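Local atomic coordinates of putative chromatin binding protein (Chaetomium thermophilum, PDB entry 6QP0), a protein that probably binds and hydrolyses ATP in a P-loop NTPase domain, as a tRNA-dependent ATPase essential for tRNA modification by Elongator. Residues Y134-R139 / R223-L228; V155-G160 / Y215-P220. All coordinates share one frame; numbering follows the deposited sequence.

Interaction 1: residues Y134-R139 / R223-L228; sequences YIKGWR and RWDSPL
Arg139 and Asp225 form the tight, largely buried half of this contact. The arginine chain bends at chi3 (-64°), which turns NE toward Asp225, and NE gives its N-H to Asp225 OD1 at 2.8 Å with an N-H...O angle of 150°, a hydrogen bond that is part of a salt bridge. The acceptor lies close to the guanidinium plane, whereas NE comes to OD1 from above the carboxylate, the two flat groups being turned 52° apart. Arginine suits this place because its several N-H groups serve different partners: NH2 binds Glu216 O and NH1 binds Asn133 O, while Asp225 OD2 takes up the backbone N of Asn219. The outer side, toward Trp224 and Lys136, is looser. There the indole of Trp224 lies obliquely by the first turn of the helix, NE1 3.7 Å from Lys136 O, and the extended Lys136 chain leads away, its NZ 5.8 Å from Asp225 OD2. One water bridges the two backbones, donating to Arg139 O and to Trp224 O, each at 3.0 Å. The contact thus ties the N-terminal turn of helix 136-148 to the loop entering edge strand 228-231; Trp224 also meets Tyr140 edge-to-face further along that helix, and Pro227 pairs its backbone with Val155 of strand 153-158.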
loop_
_atom_site.group_PDB
_atom_site.type_symbol
_atom_site.label_atom_id
_atom_site.label_comp_id
_atom_site.label_asym_id
_atom_site.label_seq_id
_atom_site.Cartn_x
_atom_site.Cartn_y
_atom_site.Cartn_z
ATOM N N TYR A 134 1.970 -0.633 -7.256
ATOM C CA TYR A 134 1.275 -0.178 -8.450
ATOM C C TYR A 134 1.413 -1.113 -9.642
ATOM O O TYR A 134 0.892 -0.796 -10.717
ATOM C CB TYR A 134 1.783 1.215 -8.844
ATOM C CG TYR A 134 3.201 1.220 -9.375
ATOM C CD1 TYR A 134 4.287 1.334 -8.517
ATOM C CD2 TYR A 134 3.451 1.112 -10.736
ATOM C CE1 TYR A 134 5.583 1.338 -9.003
ATOM C CE2 TYR A 134 4.737 1.114 -11.229
ATOM C CZ TYR A 134 5.800 1.227 -10.360
ATOM O OH TYR A 134 7.081 1.232 -10.860
ATOM N N ILE A 135 2.094 -2.244 -9.492
ATOM C CA ILE A 135 2.328 -3.168 -10.597
ATOM C C ILE A 135 1.494 -4.418 -10.367
ATOM O O ILE A 135 1.508 -4.990 -9.270
ATOM C CB ILE A 135 3.819 -3.519 -10.737
ATOM C CG1 ILE A 135 4.662 -2.243 -10.810
ATOM C CG2 ILE A 135 4.042 -4.374 -11.979
ATOM C CD1 ILE A 135 6.156 -2.486 -10.762
ATOM N N LYS A 136 0.763 -4.841 -11.404
ATOM C CA LYS A 136 -0.048 -6.049 -11.299
ATOM C C LYS A 136 0.813 -7.261 -10.966
ATOM O O LYS A 136 0.438 -8.086 -10.124
ATOM C CB LYS A 136 -0.816 -6.278 -12.601
ATOM C CG LYS A 136 -1.870 -5.221 -12.886
ATOM C CD LYS A 136 -2.540 -5.438 -14.233
ATOM C CE LYS A 136 -3.558 -4.342 -14.526
ATOM N NZ LYS A 136 -4.239 -4.537 -15.838
ATOM N N GLY A 137 1.970 -7.387 -11.618
ATOM C CA GLY A 137 2.867 -8.484 -11.296
ATOM C C GLY A 137 3.282 -8.480 -9.838
ATOM O O GLY A 137 3.243 -9.512 -9.163
ATOM N N TRP A 138 3.687 -7.313 -9.331
ATOM C CA TRP A 138 4.045 -7.207 -7.921
ATOM C C TRP A 138 2.859 -7.570 -7.036
ATOM O O TRP A 138 2.996 -8.344 -6.080
ATOM C CB TRP A 138 4.551 -5.797 -7.619
ATOM C CG TRP A 138 4.678 -5.487 -6.162
ATOM C CD1 TRP A 138 4.063 -4.476 -5.488
ATOM C CD2 TRP A 138 5.463 -6.195 -5.194
ATOM N NE1 TRP A 138 4.419 -4.503 -4.163
ATOM C CE2 TRP A 138 5.277 -5.550 -3.956
ATOM C CE3 TRP A 138 6.307 -7.307 -5.256
ATOM C CZ2 TRP A 138 5.902 -5.980 -2.788
ATOM C CZ3 TRP A 138 6.928 -7.733 -4.095
ATOM C CH2 TRP A 138 6.722 -7.072 -2.878
ATOM N N ARG A 139 1.678 -7.030 -7.348
ATOM C CA ARG A 139 0.482 -7.402 -6.600
ATOM C C ARG A 139 0.194 -8.893 -6.726
ATOM O O ARG A 139 -0.389 -9.492 -5.816
ATOM C CB ARG A 139 -0.720 -6.584 -7.076
ATOM C CG ARG A 139 -0.686 -5.112 -6.665
ATOM C CD ARG A 139 -2.057 -4.445 -6.828
ATOM N NE ARG A 139 -2.500 -4.403 -8.221
ATOM C CZ ARG A 139 -2.334 -3.366 -9.040
ATOM N NH1 ARG A 139 -1.735 -2.259 -8.620
ATOM N NH2 ARG A 139 -2.774 -3.436 -10.288
ATOM N N ARG A 223 -7.859 -12.585 -10.083
ATOM C CA ARG A 223 -7.974 -13.103 -8.728
ATOM C C ARG A 223 -6.981 -12.467 -7.767
ATOM O O ARG A 223 -7.239 -12.450 -6.558
ATOM C CB ARG A 223 -7.780 -14.621 -8.734
ATOM C CG ARG A 223 -6.424 -15.065 -9.254
ATOM C CD ARG A 223 -6.346 -16.575 -9.407
ATOM N NE ARG A 223 -5.017 -17.002 -9.837
ATOM C CZ ARG A 223 -4.571 -16.921 -11.088
ATOM N NH1 ARG A 223 -3.347 -17.333 -11.380
ATOM N NH2 ARG A 223 -5.345 -16.425 -12.044
ATOM N N TRP A 224 -5.859 -11.947 -8.260
ATOM C CA TRP A 224 -4.855 -11.370 -7.378
ATOM C C TRP A 224 -5.133 -9.915 -7.031
ATOM O O TRP A 224 -4.559 -9.404 -6.062
ATOM C CB TRP A 224 -3.459 -11.490 -8.002
ATOM C CG TRP A 224 -3.330 -10.843 -9.340
ATOM C CD1 TRP A 224 -3.013 -9.541 -9.594
ATOM C CD2 TRP A 224 -3.506 -11.469 -10.615
ATOM N NE1 TRP A 224 -2.985 -9.316 -10.948
ATOM C CE2 TRP A 224 -3.283 -10.485 -11.598
ATOM C CE3 TRP A 224 -3.830 -12.766 -11.022
ATOM C CZ2 TRP A 224 -3.376 -10.755 -12.961
ATOM C CZ3 TRP A 224 -3.922 -13.034 -12.376
ATOM C CH2 TRP A 224 -3.695 -12.034 -13.329
ATOM N N ASP A 225 -5.994 -9.239 -7.786
ATOM C CA ASP A 225 -6.428 -7.892 -7.439
ATOM C C ASP A 225 -7.765 -7.877 -6.712
ATOM O O ASP A 225 -8.228 -6.802 -6.317
ATOM C CB ASP A 225 -6.514 -7.019 -8.694
ATOM C CG ASP A 225 -5.154 -6.543 -9.166
ATOM O OD1 ASP A 225 -4.189 -6.604 -8.375
ATOM O OD2 ASP A 225 -5.052 -6.096 -10.328
ATOM N N SER A 226 -8.395 -9.038 -6.528
ATOM C CA SER A 226 -9.636 -9.134 -5.781
ATOM C C SER A 226 -9.407 -9.903 -4.484
ATOM O O SER A 226 -8.493 -10.729 -4.402
ATOM C CB SER A 226 -10.728 -9.845 -6.590
ATOM O OG SER A 226 -10.510 -11.244 -6.607
ATOM N N PRO A 227 -10.223 -9.663 -3.446
ATOM C CA PRO A 227 -11.297 -8.657 -3.403
ATOM C C PRO A 227 -10.761 -7.226 -3.358
ATOM O O PRO A 227 -9.889 -6.922 -2.547
ATOM C CB PRO A 227 -12.055 -9.002 -2.115
ATOM C CG PRO A 227 -11.086 -9.777 -1.288
ATOM C CD PRO A 227 -10.219 -10.526 -2.251
ATOM N N LEU A 228 -11.278 -6.366 -4.231
ATOM C CA LEU A 228 -10.819 -4.989 -4.338
ATOM C C LEU A 228 -11.711 -4.071 -3.514
ATOM O O LEU A 228 -12.930 -4.246 -3.471
ATOM C CB LEU A 228 -10.808 -4.527 -5.797
ATOM C CG LEU A 228 -10.392 -3.073 -6.032
ATOM C CD1 LEU A 228 -8.993 -2.812 -5.491
ATOM C CD2 LEU A 228 -10.467 -2.716 -7.510
HETATM O O HOH W 1 -2.565 -8.383 -4.127
#

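Interaction 2: residues V155-G160 / Y215-P220; sequences VLQVGG and YEEPNP
Gln157 sets CG anti to its backbone N (chi1 -171°), and the extended chain beyond it carries the amide from strand 153-158 to the loop 215-220, where Glu217, bent at chi2 (-67°), turns its carboxylate back to meet it. Gln157 NE2 donates to Glu217 OE1 at 2.7 Å, with an N-H...O angle of 154°. The bond lies nearly in the amide plane and reaches the oxygen almost in line with its C-O bond, while the two side chains cross at about a right angle. Glutamine suits the spot by offering a long arm with a neutral donor for the acid. On the other branch, Gln157 OE1 sits 3.5 Å from Pro218 CD, so the amide lies against the proline ring. Tyr215 OH is 3.3 Å from Gln157 NE2 at an angle too poor for a hydrogen bond; its hydroxyl is bonded instead to Thr8 OG1 of strand 4-9. Deeper in, Val155 CG1 packs on Pro218 CG at 4.2 Å, a compact apolar pair next to Thr8 and Leu228. The arrangement belongs to the parallel-sheet core of a P-loop NTPase: the loop lies over strands 4-9, 153-158 and 228-231, and Tyr215 packs on Leu10, in a segment consistent with a Walker A P-loop, its side chain about 7 Å from that of the ADP-binding Lys15.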
loop_
_atom_site.group_PDB
_atom_site.type_symbol
_atom_site.label_atom_id
_atom_site.label_comp_id
_atom_site.label_asym_id
_atom_site.label_seq_id
_atom_site.Cartn_x
_atom_site.Cartn_y
_atom_site.Cartn_z
ATOM N N VAL A 155 -6.987 -6.169 -1.810
ATOM C CA VAL A 155 -6.393 -4.932 -2.299
ATOM C C VAL A 155 -7.289 -3.772 -1.889
ATOM O O VAL A 155 -8.519 -3.854 -1.998
ATOM C CB VAL A 155 -6.198 -4.961 -3.829
ATOM C CG1 VAL A 155 -5.586 -3.655 -4.310
ATOM C CG2 VAL A 155 -5.330 -6.148 -4.233
ATOM N N LEU A 156 -6.668 -2.693 -1.416
ATOM C CA LEU A 156 -7.382 -1.495 -0.977
ATOM C C LEU A 156 -6.794 -0.294 -1.712
ATOM O O LEU A 156 -5.706 0.182 -1.369
ATOM C CB LEU A 156 -7.282 -1.320 0.535
ATOM C CG LEU A 156 -7.725 0.039 1.078
ATOM C CD1 LEU A 156 -9.157 0.349 0.659
ATOM C CD2 LEU A 156 -7.586 0.078 2.592
ATOM N N GLN A 157 -7.517 0.201 -2.713
ATOM C CA GLN A 157 -7.067 1.349 -3.487
ATOM C C GLN A 157 -7.528 2.645 -2.836
ATOM O O GLN A 157 -8.622 2.719 -2.266
ATOM C CB GLN A 157 -7.584 1.273 -4.923
ATOM C CG GLN A 157 -6.979 2.317 -5.847
ATOM C CD GLN A 157 -7.371 2.104 -7.294
ATOM O OE1 GLN A 157 -8.279 1.330 -7.594
ATOM N NE2 GLN A 157 -6.685 2.788 -8.201
ATOM N N VAL A 158 -6.688 3.667 -2.932
ATOM C CA VAL A 158 -6.944 4.958 -2.311
ATOM C C VAL A 158 -6.606 6.042 -3.320
ATOM O O VAL A 158 -5.736 5.870 -4.180
ATOM C CB VAL A 158 -6.125 5.141 -1.013
ATOM C CG1 VAL A 158 -6.285 6.552 -0.465
ATOM C CG2 VAL A 158 -6.543 4.112 0.030
ATOM N N GLY A 159 -7.303 7.167 -3.215
ATOM C CA GLY A 159 -7.023 8.286 -4.085
ATOM C C GLY A 159 -8.145 9.294 -4.157
ATOM O O GLY A 159 -9.310 8.928 -4.332
ATOM N N GLY A 160 -7.799 10.570 -4.007
ATOM C CA GLY A 160 -8.723 11.653 -4.259
ATOM C C GLY A 160 -8.669 12.200 -5.663
ATOM O O GLY A 160 -9.477 13.061 -6.019
ATOM N N TYR A 215 1.203 3.773 -13.378
ATOM C CA TYR A 215 0.371 3.094 -12.390
ATOM C C TYR A 215 -0.602 2.162 -13.099
ATOM O O TYR A 215 -1.195 2.515 -14.123
ATOM C CB TYR A 215 -0.392 4.104 -11.530
ATOM C CG TYR A 215 -1.256 3.457 -10.463
ATOM C CD1 TYR A 215 -0.762 3.219 -9.189
ATOM C CD2 TYR A 215 -2.566 3.082 -10.737
ATOM C CE1 TYR A 215 -1.542 2.621 -8.219
ATOM C CE2 TYR A 215 -3.356 2.488 -9.774
ATOM C CZ TYR A 215 -2.840 2.260 -8.516
ATOM O OH TYR A 215 -3.624 1.667 -7.552
ATOM N N GLU A 216 -0.753 0.958 -12.558
ATOM C CA GLU A 216 -1.607 -0.070 -13.139
ATOM C C GLU A 216 -2.831 -0.230 -12.249
ATOM O O GLU A 216 -2.722 -0.708 -11.115
ATOM C CB GLU A 216 -0.849 -1.387 -13.280
ATOM C CG GLU A 216 0.444 -1.264 -14.064
ATOM C CD GLU A 216 1.133 -2.598 -14.253
ATOM O OE1 GLU A 216 0.678 -3.591 -13.650
ATOM O OE2 GLU A 216 2.125 -2.655 -15.007
ATOM N N GLU A 217 -3.989 0.165 -12.764
ATOM C CA GLU A 217 -5.207 0.117 -11.972
ATOM C C GLU A 217 -5.487 -1.313 -11.529
ATOM O O GLU A 217 -5.335 -2.253 -12.323
ATOM C CB GLU A 217 -6.389 0.654 -12.781
ATOM C CG GLU A 217 -6.247 2.106 -13.221
ATOM C CD GLU A 217 -6.271 3.073 -12.053
ATOM O OE1 GLU A 217 -6.490 2.620 -10.911
ATOM O OE2 GLU A 217 -6.073 4.287 -12.277
ATOM N N PRO A 218 -5.881 -1.531 -10.275
ATOM C CA PRO A 218 -6.300 -2.875 -9.866
ATOM C C PRO A 218 -7.485 -3.354 -10.693
ATOM O O PRO A 218 -8.430 -2.607 -10.957
ATOM C CB PRO A 218 -6.666 -2.706 -8.388
ATOM C CG PRO A 218 -5.878 -1.523 -7.940
ATOM C CD PRO A 218 -5.819 -0.602 -9.127
ATOM N N ASN A 219 -7.419 -4.619 -11.104
ATOM C CA ASN A 219 -8.431 -5.212 -11.971
ATOM C C ASN A 219 -9.194 -6.289 -11.212
ATOM O O ASN A 219 -8.668 -7.395 -11.010
ATOM C CB ASN A 219 -7.771 -5.803 -13.220
ATOM C CG ASN A 219 -8.776 -6.209 -14.270
ATOM O OD1 ASN A 219 -9.965 -6.346 -13.986
ATOM N ND2 ASN A 219 -8.303 -6.409 -15.494
ATOM N N PRO A 220 -10.428 -6.027 -10.770
ATOM C CA PRO A 220 -11.188 -7.068 -10.056
ATOM C C PRO A 220 -11.497 -8.289 -10.904
ATOM O O PRO A 220 -11.978 -9.291 -10.359
ATOM C CB PRO A 220 -12.478 -6.346 -9.638
ATOM C CG PRO A 220 -12.151 -4.891 -9.706
ATOM C CD PRO A 220 -11.158 -4.747 -10.816
#

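Both interactions fasten the long connection between helix 205-213 and strand 228-231, interaction 1 to the start of helix 136-148 and interaction 2 to strand 153-158, which follows that helix in the chain. Each is partly buried. Interaction 1 relies on a charged pair and a bridging water, while interaction 2 joins a neutral amide to a carboxylate at the exposed end and sets apolar groups together nearer the sheet. They meet directly: Glu216 OE1 probably accepts from Lys136 N at 2.6 Å, at the start of the helix, and Tyr134 CB packs against Tyr215 CD1. The 215-220 loop thus lies between helix and sheet, contacting both.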